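Local coordinates for uracil-dna glycosylase (Deinococcus radiodurans, PDB 4UQM), which belongs to the uracil-DNA glycosylase superfamily, built around a parallel four-stranded beta sheet flanked by helices, and is seen here bound to DNA, at residues E53-P58 / V147-A152; P105-N110 / P207-E212; E176-I181 / K197-I202. The protein carries 1 engineered substitution. All coordinates share one frame; numbering follows the deposited sequence. Where two conformers were deposited one is given.

How the contacts relate
Three ways of joining distant pieces of one chain can be compared here. Contact 3 (176-181 / 197-202) belongs to the central parallel sheet, where it pairs an inner strand with an outermost one, and its inner part is packed by helices. Contact 1 (53-58 / 147-152), on the opposite side of the chain's centre and about 32 Å from contact 3 between centres, is a small, partly exposed antiparallel pair outside that sheet. Contact 2 (105-110 / 207-212) contains no strands: it is a buried helix start against a loop, held by side-chain bonds and proline packing beside DNA. Backbone bonds thus dominate contacts 1 and 3, side chains contact 2.

Contact 1. Residues E53-P58 / V147-A152; sequences EYTIYP and VRAAQA. Engineered in segment 147-152: Ala150 (natural residue Gly).
A two-stranded antiparallel sheet, separate from the central parallel sheet of the fold, joins strand 56-57 to strand 147-148. Tyr57 and Val147 form its hydrogen-bonded pair: Tyr57 N reaches Val147 O at 2.9 Å, nearly along the carbonyl axis, and Val147 N answers to Tyr57 O along a more bent path. Past the non-hydrogen-bonded pair Ile56-Arg148, the ladder gains a third rung from Ala149 N to Thr55 O, 2.9 Å and close to straight. There the second segment enters a type II turn from Arg148 to Gln151, with the engineered Ala150 at its third position.

On the face of Ile56 and Arg148, the arginine does most of the work. With CG anti to the backbone N (chi1 -164°), its chain runs out past Ile56 CD1, which lies 3.9 Å from Arg148 CG, and then bends at chi3. The bend lays the guanidinium flat on the Tyr54 ring, planes 2° apart. Arg148 CD sits over the middle of the ring in a CH-pi contact, 3.6 Å from the Tyr54 centroid, while Arg148 CZ, displaced toward CE2 and CZ of the tyrosine, makes an off-centre cation-pi interaction. On the other face, Tyr57 CB meets Val147 CG1 at 4.1 Å, and farther out Tyr57 CE2 comes within 3.5 Å of Ala149 CB.

Arg148 NE also bonds to Glu50, outside the two segments, in the helix that leads into Tyr54. The cation thus rests its flat face on the ring while its NE-H serves that carboxylate, which together should restrict rotation of the guanidinium.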
loop_
_atom_site.group_PDB
_atom_site.type_symbol
_atom_site.label_atom_id
_atom_site.label_comp_id
_atom_site.label_asym_id
_atom_site.label_seq_id
_atom_site.Cartn_x
_atom_site.Cartn_y
_atom_site.Cartn_z
ATOM N N GLU A 53 22.733 6.543 9.736
ATOM C CA GLU A 53 22.885 6.218 11.163
ATOM C C GLU A 53 22.205 4.944 11.576
ATOM O O GLU A 53 22.488 4.445 12.636
ATOM C CB GLU A 53 22.399 7.377 12.045
ATOM C CG GLU A 53 23.153 8.694 11.851
ATOM C CD GLU A 53 24.612 8.621 12.248
ATOM O OE1 GLU A 53 24.971 7.606 12.839
ATOM O OE2 GLU A 53 25.355 9.588 12.022
ATOM N N TYR A 54 21.246 4.458 10.773
ATOM C CA TYR A 54 20.425 3.267 11.117
ATOM C C TYR A 54 20.211 2.388 9.937
ATOM O O TYR A 54 20.541 2.770 8.841
ATOM C CB TYR A 54 19.062 3.737 11.562
ATOM C CG TYR A 54 19.036 4.575 12.800
ATOM C CD1 TYR A 54 19.285 3.983 14.035
ATOM C CD2 TYR A 54 18.675 5.916 12.759
ATOM C CE1 TYR A 54 19.195 4.731 15.215
ATOM C CE2 TYR A 54 18.577 6.666 13.931
ATOM C CZ TYR A 54 18.827 6.080 15.148
ATOM O OH TYR A 54 18.715 6.824 16.346
ATOM N N THR A 55 19.667 1.196 10.191
ATOM C CA THR A 55 19.143 0.347 9.151
ATOM C C THR A 55 17.710 0.783 8.890
ATOM O O THR A 55 16.879 0.722 9.809
ATOM C CB THR A 55 19.231 -1.117 9.569
ATOM O OG1 THR A 55 20.608 -1.478 9.838
ATOM C CG2 THR A 55 18.646 -2.027 8.457
ATOM N N ILE A 56 17.450 1.163 7.659
ATOM C CA ILE A 56 16.124 1.656 7.239
ATOM C C ILE A 56 15.554 0.719 6.153
ATOM O O ILE A 56 16.230 0.372 5.219
ATOM C CB ILE A 56 16.187 3.115 6.673
ATOM C CG1 ILE A 56 16.854 4.055 7.688
ATOM C CG2 ILE A 56 14.870 3.638 6.183
ATOM C CD1 ILE A 56 16.167 4.094 9.048
ATOM N N TYR A 57 14.259 0.390 6.276
ATOM C CA TYR A 57 13.572 -0.471 5.358
ATOM C C TYR A 57 12.431 0.292 4.675
ATOM O O TYR A 57 11.893 1.244 5.218
ATOM C CB TYR A 57 12.982 -1.660 6.114
ATOM C CG TYR A 57 13.999 -2.527 6.814
ATOM C CD1 TYR A 57 15.115 -3.042 6.172
ATOM C CD2 TYR A 57 13.848 -2.816 8.170
ATOM C CE1 TYR A 57 16.011 -3.859 6.850
ATOM C CE2 TYR A 57 14.724 -3.643 8.837
ATOM C CZ TYR A 57 15.811 -4.150 8.184
ATOM O OH TYR A 57 16.714 -4.955 8.857
ATOM N N PRO A 58 12.051 -0.127 3.451
ATOM C CA PRO A 58 12.756 -1.091 2.621
ATOM C C PRO A 58 14.044 -0.463 2.062
ATOM O O PRO A 58 14.307 0.705 2.275
ATOM C CB PRO A 58 11.772 -1.305 1.467
ATOM C CG PRO A 58 11.126 0.056 1.322
ATOM C CD PRO A 58 10.958 0.527 2.748
ATOM N N VAL A 147 10.797 2.920 7.320
ATOM C CA VAL A 147 10.772 2.655 8.756
ATOM C C VAL A 147 12.157 2.285 9.230
ATOM O O VAL A 147 12.953 1.710 8.497
ATOM C CB VAL A 147 9.777 1.523 9.055
ATOM C CG1 VAL A 147 10.193 0.198 8.416
ATOM C CG2 VAL A 147 9.551 1.358 10.551
ATOM N N ARG A 148 12.490 2.686 10.440
ATOM C CA ARG A 148 13.731 2.234 11.085
ATOM C C ARG A 148 13.566 0.799 11.581
ATOM O O ARG A 148 12.494 0.416 12.113
ATOM C CB ARG A 148 14.060 3.179 12.252
ATOM C CG ARG A 148 15.457 3.115 12.784
ATOM C CD ARG A 148 15.587 4.090 13.946
ATOM N NE ARG A 148 15.201 5.512 13.714
ATOM C CZ ARG A 148 14.992 6.415 14.659
ATOM N NH1 ARG A 148 15.129 6.126 15.939
ATOM N NH2 ARG A 148 14.666 7.631 14.356
ATOM N N ALA A 149 14.602 -0.013 11.399
ATOM C CA ALA A 149 14.576 -1.379 11.864
ATOM C C ALA A 149 14.088 -1.525 13.274
ATOM O O ALA A 149 14.470 -0.762 14.147
ATOM C CB ALA A 149 15.960 -2.011 11.717
ATOM N N ALA A 150 13.246 -2.519 13.491
ATOM C CA ALA A 150 12.686 -2.843 14.786
ATOM C C ALA A 150 11.739 -1.874 15.438
ATOM O O ALA A 150 11.292 -2.173 16.557
ATOM C CB ALA A 150 13.786 -3.239 15.775
ATOM N N GLN A 151 11.353 -0.781 14.755
ATOM C CA GLN A 151 10.617 0.302 15.392
ATOM C C GLN A 151 9.399 0.757 14.538
ATOM O O GLN A 151 9.519 1.634 13.673
ATOM C CB GLN A 151 11.586 1.456 15.615
ATOM C CG GLN A 151 12.718 1.172 16.575
ATOM C CD GLN A 151 13.851 2.230 16.593
ATOM O OE1 GLN A 151 13.577 3.445 16.574
ATOM N NE2 GLN A 151 15.118 1.771 16.683
ATOM N N ALA A 152 8.237 0.125 14.739
ATOM C CA ALA A 152 7.076 0.477 13.971
ATOM C C ALA A 152 6.713 1.946 14.086
ATOM O O ALA A 152 6.705 2.531 15.169
ATOM C CB ALA A 152 5.883 -0.384 14.361
#

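Contact 2. Residues P105-N110 / P207-E212; sequences PPSLRN and PSPLSE. With nucleotides of chain B; nucleotides of chain C.
The start of helix 106-118 meets the leucine-insertion loop of the uracil-DNA glycosylase family (His206 to Ser211), which lies along the bound DNA. Polar bonding across the contact is concentrated in Asn110, whose CG is anti to its carbonyl carbon. Its ND2 gives one N-H to Pro207 O at 2.8 Å, within the amide plane and almost along the carbonyl axis. The same nitrogen gives its second bond to Glu212 OE1 at 3.0 Å, bent (138°) and tilted from the amide plane; Glu212 OE1 receives it on its anti lone pair. Asn110 OD1 is taken by Lys113, one turn farther along the helix, which, with the two ND2 bonds, should hold the amide's orientation.

Apolar packing is supplied by prolines. Pro106 CB abuts the ring of Pro209, 3.5 Å from its CD, and Pro209 CG also touches the sugar of DA8 of chain B. Ser107 CB and OG lie alongside the Ser208 backbone, while the Ser107 hydroxyl has its hydrogen-bond partner outside the two segments, in a modified group bound beside it.

Contacts with DNA come mainly from the loop. Leu210 touches two nucleotides: its CD2 lies 3.5 Å from C5 of the DA8 base, and its CB meets O4' and N9 of DG10 of chain B. Ser208 OG, anti to its backbone N (chi1 176°), closes an ST turn by accepting from Leu210 N at 3.2 Å and donates to OP2 of DG10 at 2.9 Å.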
loop_
_atom_site.group_PDB
_atom_site.type_symbol
_atom_site.label_atom_id
_atom_site.label_comp_id
_atom_site.label_asym_id
_atom_site.label_seq_id
_atom_site.Cartn_x
_atom_site.Cartn_y
_atom_site.Cartn_z
ATOM N N PRO A 105 4.793 -12.964 7.018
ATOM C CA PRO A 105 4.674 -12.307 8.314
ATOM C C PRO A 105 3.271 -12.395 8.948
ATOM O O PRO A 105 2.256 -12.607 8.244
ATOM C CB PRO A 105 4.983 -10.835 7.977
ATOM C CG PRO A 105 5.825 -10.901 6.750
ATOM C CD PRO A 105 5.182 -12.007 5.974
ATOM N N PRO A 106 3.175 -12.186 10.249
ATOM C CA PRO A 106 1.865 -12.245 10.915
ATOM C C PRO A 106 0.741 -11.444 10.274
ATOM O O PRO A 106 -0.402 -11.937 10.195
ATOM C CB PRO A 106 2.164 -11.750 12.352
ATOM C CG PRO A 106 3.604 -12.116 12.524
ATOM C CD PRO A 106 4.285 -11.973 11.198
ATOM N N SER A 107 1.003 -10.210 9.836
ATOM C CA SER A 107 -0.050 -9.445 9.215
ATOM C C SER A 107 -0.617 -10.140 7.995
ATOM O O SER A 107 -1.845 -10.115 7.754
ATOM C CB SER A 107 0.455 -8.042 8.834
ATOM O OG SER A 107 0.806 -7.279 10.011
ATOM N N LEU A 108 0.285 -10.649 7.168
ATOM C CA LEU A 108 -0.131 -11.303 5.945
ATOM C C LEU A 108 -0.802 -12.654 6.246
ATOM O O LEU A 108 -1.765 -13.027 5.570
ATOM C CB LEU A 108 1.029 -11.442 4.960
ATOM C CG LEU A 108 0.675 -11.982 3.554
ATOM C CD1 LEU A 108 -0.431 -11.177 2.875
ATOM C CD2 LEU A 108 1.906 -12.093 2.662
ATOM N N ARG A 109 -0.343 -13.364 7.276
ATOM C CA ARG A 109 -1.073 -14.561 7.729
ATOM C C ARG A 109 -2.487 -14.211 8.055
ATOM O O ARG A 109 -3.387 -14.980 7.757
ATOM C CB ARG A 109 -0.432 -15.174 8.950
ATOM C CG ARG A 109 0.905 -15.729 8.639
ATOM C CD ARG A 109 1.423 -16.605 9.716
ATOM N NE ARG A 109 2.786 -16.846 9.359
ATOM C CZ ARG A 109 3.178 -17.760 8.496
ATOM N NH1 ARG A 109 2.294 -18.611 7.905
ATOM N NH2 ARG A 109 4.470 -17.835 8.273
ATOM N N ASN A 110 -2.688 -13.048 8.691
ATOM C CA ASN A 110 -4.049 -12.639 9.041
ATOM C C ASN A 110 -4.844 -12.220 7.815
ATOM O O ASN A 110 -6.027 -12.543 7.727
ATOM C CB ASN A 110 -3.997 -11.532 10.079
ATOM C CG ASN A 110 -3.671 -12.056 11.458
ATOM O OD1 ASN A 110 -3.750 -13.255 11.716
ATOM N ND2 ASN A 110 -3.365 -11.156 12.379
ATOM N N PRO A 207 -4.293 -5.360 9.912
ATOM C CA PRO A 207 -4.294 -6.831 10.093
ATOM C C PRO A 207 -3.163 -7.419 10.991
ATOM O O PRO A 207 -3.119 -8.611 11.229
ATOM C CB PRO A 207 -4.102 -7.344 8.672
ATOM C CG PRO A 207 -3.408 -6.213 7.917
ATOM C CD PRO A 207 -4.024 -4.969 8.518
ATOM N N SER A 208 -2.273 -6.590 11.538
ATOM C CA SER A 208 -1.320 -7.035 12.524
ATOM C C SER A 208 -2.023 -7.821 13.615
ATOM O O SER A 208 -3.133 -7.457 14.038
ATOM C CB SER A 208 -0.655 -5.821 13.201
ATOM O OG SER A 208 0.206 -6.278 14.230
ATOM N N PRO A 209 -1.379 -8.855 14.157
ATOM C CA PRO A 209 -1.972 -9.571 15.305
ATOM C C PRO A 209 -2.268 -8.609 16.479
ATOM O O PRO A 209 -3.199 -8.879 17.236
ATOM C CB PRO A 209 -0.926 -10.627 15.610
ATOM C CG PRO A 209 0.311 -10.124 15.039
ATOM C CD PRO A 209 -0.083 -9.441 13.770
ATOM N N LEU A 210 -1.533 -7.486 16.611
ATOM C CA LEU A 210 -1.761 -6.551 17.716
ATOM C C LEU A 210 -3.025 -5.707 17.547
ATOM O O LEU A 210 -3.399 -5.002 18.505
ATOM C CB LEU A 210 -0.606 -5.585 17.860
ATOM C CG LEU A 210 0.780 -6.202 18.044
ATOM C CD1 LEU A 210 1.834 -5.099 18.152
ATOM C CD2 LEU A 210 0.801 -7.151 19.200
ATOM N N SER A 211 -3.677 -5.778 16.395
ATOM C CA SER A 211 -4.950 -5.135 16.152
ATOM C C SER A 211 -5.980 -6.053 15.501
ATOM O O SER A 211 -7.019 -5.571 15.002
ATOM C CB SER A 211 -4.711 -3.920 15.275
ATOM O OG SER A 211 -3.885 -4.245 14.150
ATOM N N GLU A 212 -5.709 -7.361 15.470
ATOM C CA GLU A 212 -6.500 -8.246 14.625
ATOM C C GLU A 212 -7.972 -8.303 14.990
ATOM O O GLU A 212 -8.810 -8.538 14.098
ATOM C CB GLU A 212 -5.887 -9.646 14.529
ATOM C CG GLU A 212 -5.973 -10.393 15.849
ATOM C CD GLU A 212 -5.304 -11.754 15.850
ATOM O OE1 GLU A 212 -4.352 -11.973 15.105
ATOM O OE2 GLU A 212 -5.765 -12.617 16.627
ATOM P P DG B 10 2.146 -3.099 14.373
ATOM O OP1 DG B 10 2.438 -2.198 15.472
ATOM O OP2 DG B 10 2.470 -4.465 14.482
ATOM O "O5'" DG B 10 0.618 -2.996 13.940
ATOM C "C5'" DG B 10 -0.105 -1.797 13.997
ATOM C "C4'" DG B 10 -1.452 -2.045 14.629
ATOM O "O4'" DG B 10 -1.216 -2.633 15.920
ATOM C "C3'" DG B 10 -2.268 -0.785 14.868
ATOM O "O3'" DG B 10 -3.633 -1.034 14.533
ATOM C "C2'" DG B 10 -2.056 -0.510 16.349
ATOM C "C1'" DG B 10 -1.843 -1.887 16.930
ATOM N N9 DG B 10 -0.994 -1.925 18.123
ATOM C C8 DG B 10 0.360 -1.736 18.178
ATOM N N7 DG B 10 0.842 -1.813 19.385
ATOM C C5 DG B 10 -0.266 -2.057 20.179
ATOM C C6 DG B 10 -0.371 -2.209 21.583
ATOM O O6 DG B 10 0.517 -2.155 22.423
ATOM N N1 DG B 10 -1.681 -2.441 21.973
ATOM C C2 DG B 10 -2.752 -2.515 21.123
ATOM N N2 DG B 10 -3.936 -2.753 21.682
ATOM N N3 DG B 10 -2.670 -2.349 19.818
ATOM C C4 DG B 10 -1.406 -2.129 19.417
ATOM P P DA B 8 9.213 -7.730 15.634
ATOM O OP1 DA B 8 10.537 -8.335 15.340
ATOM O OP2 DA B 8 9.010 -6.264 15.807
ATOM O "O5'" DA B 8 8.041 -8.365 14.758
ATOM C "C5'" DA B 8 6.790 -7.686 14.762
ATOM C "C4'" DA B 8 5.678 -8.603 14.315
ATOM O "O4'" DA B 8 5.277 -9.470 15.402
ATOM C "C3'" DA B 8 4.432 -7.827 13.909
ATOM O "O3'" DA B 8 3.763 -8.443 12.818
ATOM C "C2'" DA B 8 3.539 -7.884 15.128
ATOM C "C1'" DA B 8 3.955 -9.170 15.821
ATOM N N9 DA B 8 3.949 -9.056 17.281
ATOM C C8 DA B 8 3.410 -9.948 18.175
ATOM N N7 DA B 8 3.500 -9.561 19.424
ATOM C C5 DA B 8 4.121 -8.323 19.348
ATOM C C6 DA B 8 4.480 -7.381 20.330
ATOM N N6 DA B 8 4.281 -7.567 21.640
ATOM N N1 DA B 8 5.091 -6.247 19.923
ATOM C C2 DA B 8 5.275 -6.056 18.608
ATOM N N3 DA B 8 4.972 -6.860 17.591
ATOM C C4 DA B 8 4.387 -7.990 18.032
ATOM P P DT C 10 -5.070 -11.290 21.560
ATOM O OP1 DT C 10 -6.199 -12.068 20.971
ATOM O OP2 DT C 10 -4.698 -11.506 23.000
ATOM O "O5'" DT C 10 -3.787 -11.531 20.655
ATOM C "C5'" DT C 10 -3.862 -11.674 19.227
ATOM C "C4'" DT C 10 -2.689 -12.505 18.767
ATOM O "O4'" DT C 10 -1.508 -12.011 19.443
ATOM C "C3'" DT C 10 -2.806 -13.988 19.122
ATOM O "O3'" DT C 10 -2.709 -14.849 18.007
ATOM C "C2'" DT C 10 -1.492 -14.342 19.785
ATOM C "C1'" DT C 10 -0.889 -13.026 20.220
ATOM N N1 DT C 10 -1.011 -12.671 21.655
ATOM C C2 DT C 10 -2.053 -13.163 22.420
ATOM O O2 DT C 10 -2.949 -13.855 21.970
ATOM N N3 DT C 10 -2.022 -12.786 23.739
ATOM C C4 DT C 10 -1.076 -11.993 24.359
ATOM O O4 DT C 10 -1.193 -11.723 25.552
ATOM C C5 DT C 10 0.003 -11.539 23.508
ATOM C C7 DT C 10 1.079 -10.681 24.095
ATOM C C6 DT C 10 -0.016 -11.900 22.219
#

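Contact 3. Residues E176-I181 / K197-I202; sequences ERVVFI and KNHVVI
Parallel pairing within a beta-alpha-beta unit brings strand 179-183 beside strand 200-204, an outermost strand of the central sheet. Its tightly packed part begins at Val179-Val200 and continues through Phe180-Val201 and Ile181-Ile202. Phe180 N donates to Val200 O and Phe180 O accepts from Ile202 N, both at 2.8 Å and nearly straight, so both backbone polar groups of this inner residue are used by the neighbouring strand. On the face of Val179, Val200 and the two isoleucines, Val179 CG1 meets Ile202 CD1 at 3.7 Å beneath helix 220-230. On the other face, Phe180 packs against helix 160-172 and turns its ring edge toward the face of His199, with planes at 67°. Phe180 CE1 comes 3.9 Å from His199 CG, while Val178 CG1 lies over one face of the Phe180 ring, toward its rim.

A further bond, Val200 N to Val178 O at 3.1 Å, carries the ladder back to the buried Val178. Beyond it, at residues 176-177 and 197-199, side chains and a water take over, and Glu176, Lys197 and Asn198 are exposed. His199 ND1 accepts from Val178 N at 3.1 Å, although that donor lies somewhat out of the imidazole plane. This leaves ND1 acting as an acceptor, consistent with a neutral ring whose proton is on NE2, which bonds to Asn172 O. Across the strand, Arg177 has CG anti to its backbone N and bends at chi3 (-72°), bringing NE in plane to Asn198 O at 2.7 Å. Val200 CG2 sits over the centre of the guanidinium, 3.5 Å from Arg177 CZ, and Arg177 NH1 reaches Ala227 O. One water completes this end: it accepts from Arg177 NH2 at 3.0 Å and donates to both Lys197 O and His199 O.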
loop_
_atom_site.group_PDB
_atom_site.type_symbol
_atom_site.label_atom_id
_atom_site.label_comp_id
_atom_site.label_asym_id
_atom_site.label_seq_id
_atom_site.Cartn_x
_atom_site.Cartn_y
_atom_site.Cartn_z
ATOM N N GLU A 176 -13.372 6.958 -12.901
ATOM C CA GLU A 176 -13.860 5.584 -12.706
ATOM C C GLU A 176 -13.632 5.120 -11.297
ATOM O O GLU A 176 -12.635 5.472 -10.695
ATOM C CB GLU A 176 -13.227 4.592 -13.657
ATOM C CG GLU A 176 -14.224 3.485 -13.995
ATOM C CD GLU A 176 -13.859 2.695 -15.232
ATOM O OE1 GLU A 176 -12.686 2.840 -15.685
ATOM O OE2 GLU A 176 -14.743 1.953 -15.749
ATOM N N ARG A 177 -14.592 4.347 -10.793
ATOM C CA ARG A 177 -14.552 3.847 -9.433
ATOM C C ARG A 177 -13.215 3.225 -9.022
ATOM O O ARG A 177 -12.669 2.310 -9.658
ATOM C CB ARG A 177 -15.636 2.779 -9.215
ATOM C CG ARG A 177 -15.561 2.134 -7.837
ATOM C CD ARG A 177 -16.853 1.485 -7.455
ATOM N NE ARG A 177 -17.919 2.456 -7.122
ATOM C CZ ARG A 177 -19.114 2.108 -6.675
ATOM N NH1 ARG A 177 -19.494 0.823 -6.667
ATOM N NH2 ARG A 177 -19.991 3.041 -6.316
ATOM N N VAL A 178 -12.719 3.683 -7.893
ATOM C CA VAL A 178 -11.644 3.073 -7.155
ATOM C C VAL A 178 -12.160 2.721 -5.768
ATOM O O VAL A 178 -12.880 3.516 -5.111
ATOM C CB VAL A 178 -10.436 4.023 -7.058
ATOM C CG1 VAL A 178 -9.379 3.441 -6.201
ATOM C CG2 VAL A 178 -9.894 4.286 -8.459
ATOM N N VAL A 179 -11.800 1.536 -5.314
ATOM C CA VAL A 179 -12.042 1.137 -3.930
ATOM C C VAL A 179 -10.804 1.384 -3.110
ATOM O O VAL A 179 -9.727 0.826 -3.396
ATOM C CB VAL A 179 -12.494 -0.335 -3.861
ATOM C CG1 VAL A 179 -12.761 -0.761 -2.409
ATOM C CG2 VAL A 179 -13.688 -0.658 -4.776
ATOM N N PHE A 180 -10.934 2.187 -2.079
ATOM C CA PHE A 180 -9.881 2.465 -1.139
ATOM C C PHE A 180 -10.098 1.655 0.113
ATOM O O PHE A 180 -11.146 1.803 0.768
ATOM C CB PHE A 180 -9.888 3.955 -0.763
ATOM C CG PHE A 180 -9.618 4.921 -1.916
ATOM C CD1 PHE A 180 -10.594 5.234 -2.857
ATOM C CD2 PHE A 180 -8.381 5.537 -2.024
ATOM C CE1 PHE A 180 -10.347 6.168 -3.843
ATOM C CE2 PHE A 180 -8.101 6.467 -3.045
ATOM C CZ PHE A 180 -9.095 6.764 -3.959
ATOM N N ILE A 181 -9.111 0.843 0.458
ATOM C CA ILE A 181 -9.125 0.013 1.673
ATOM C C ILE A 181 -8.095 0.585 2.639
ATOM O O ILE A 181 -6.910 0.550 2.388
ATOM C CB ILE A 181 -8.783 -1.482 1.362
ATOM C CG1 ILE A 181 -9.744 -2.048 0.303
ATOM C CG2 ILE A 181 -8.739 -2.317 2.639
ATOM C CD1 ILE A 181 -9.303 -3.442 -0.151
ATOM N N LYS A 197 -17.261 11.021 -6.314
ATOM C CA LYS A 197 -18.623 10.473 -6.202
ATOM C C LYS A 197 -18.683 8.969 -6.518
ATOM O O LYS A 197 -19.548 8.253 -6.002
ATOM C CB LYS A 197 -19.632 11.222 -7.091
ATOM C CG LYS A 197 -19.421 11.158 -8.610
ATOM C CD LYS A 197 -20.513 11.924 -9.392
ATOM N N ASN A 198 -17.781 8.506 -7.373
ATOM C CA ASN A 198 -17.792 7.093 -7.735
ATOM C C ASN A 198 -16.937 6.197 -6.918
ATOM O O ASN A 198 -16.926 4.979 -7.149
ATOM C CB ASN A 198 -17.406 6.919 -9.189
ATOM C CG ASN A 198 -18.428 7.507 -10.113
ATOM O OD1 ASN A 198 -19.659 7.410 -9.891
ATOM N ND2 ASN A 198 -17.937 8.143 -11.170
ATOM N N HIS A 199 -16.223 6.746 -5.948
ATOM C CA HIS A 199 -15.296 5.933 -5.183
ATOM C C HIS A 199 -15.964 5.297 -3.957
ATOM O O HIS A 199 -17.026 5.717 -3.557
ATOM C CB HIS A 199 -14.072 6.750 -4.790
ATOM C CG HIS A 199 -13.346 7.309 -5.973
ATOM N ND1 HIS A 199 -13.252 6.612 -7.154
ATOM C CD2 HIS A 199 -12.707 8.482 -6.181
ATOM C CE1 HIS A 199 -12.605 7.328 -8.045
ATOM N NE2 HIS A 199 -12.250 8.463 -7.478
ATOM N N VAL A 200 -15.310 4.285 -3.394
ATOM C CA VAL A 200 -15.789 3.546 -2.231
ATOM C C VAL A 200 -14.678 3.464 -1.243
ATOM O O VAL A 200 -13.539 3.168 -1.613
ATOM C CB VAL A 200 -16.281 2.137 -2.638
ATOM C CG1 VAL A 200 -16.633 1.269 -1.433
ATOM C CG2 VAL A 200 -17.490 2.212 -3.583
ATOM N N VAL A 201 -14.990 3.641 0.032
ATOM C CA VAL A 201 -14.049 3.495 1.114
ATOM C C VAL A 201 -14.467 2.349 2.024
ATOM O O VAL A 201 -15.627 2.255 2.452
ATOM C CB VAL A 201 -13.918 4.767 1.941
ATOM C CG1 VAL A 201 -12.900 4.583 3.053
ATOM C CG2 VAL A 201 -13.523 5.914 1.020
ATOM N N ILE A 202 -13.500 1.472 2.283
ATOM C CA ILE A 202 -13.625 0.407 3.247
ATOM C C ILE A 202 -12.552 0.630 4.294
ATOM O O ILE A 202 -11.382 0.817 3.953
ATOM C CB ILE A 202 -13.445 -0.959 2.550
ATOM C CG1 ILE A 202 -14.549 -1.161 1.548
ATOM C CG2 ILE A 202 -13.439 -2.087 3.590
ATOM C CD1 ILE A 202 -14.297 -2.282 0.552
HETATM O O HOH W 1 -19.423 5.685 -5.086
#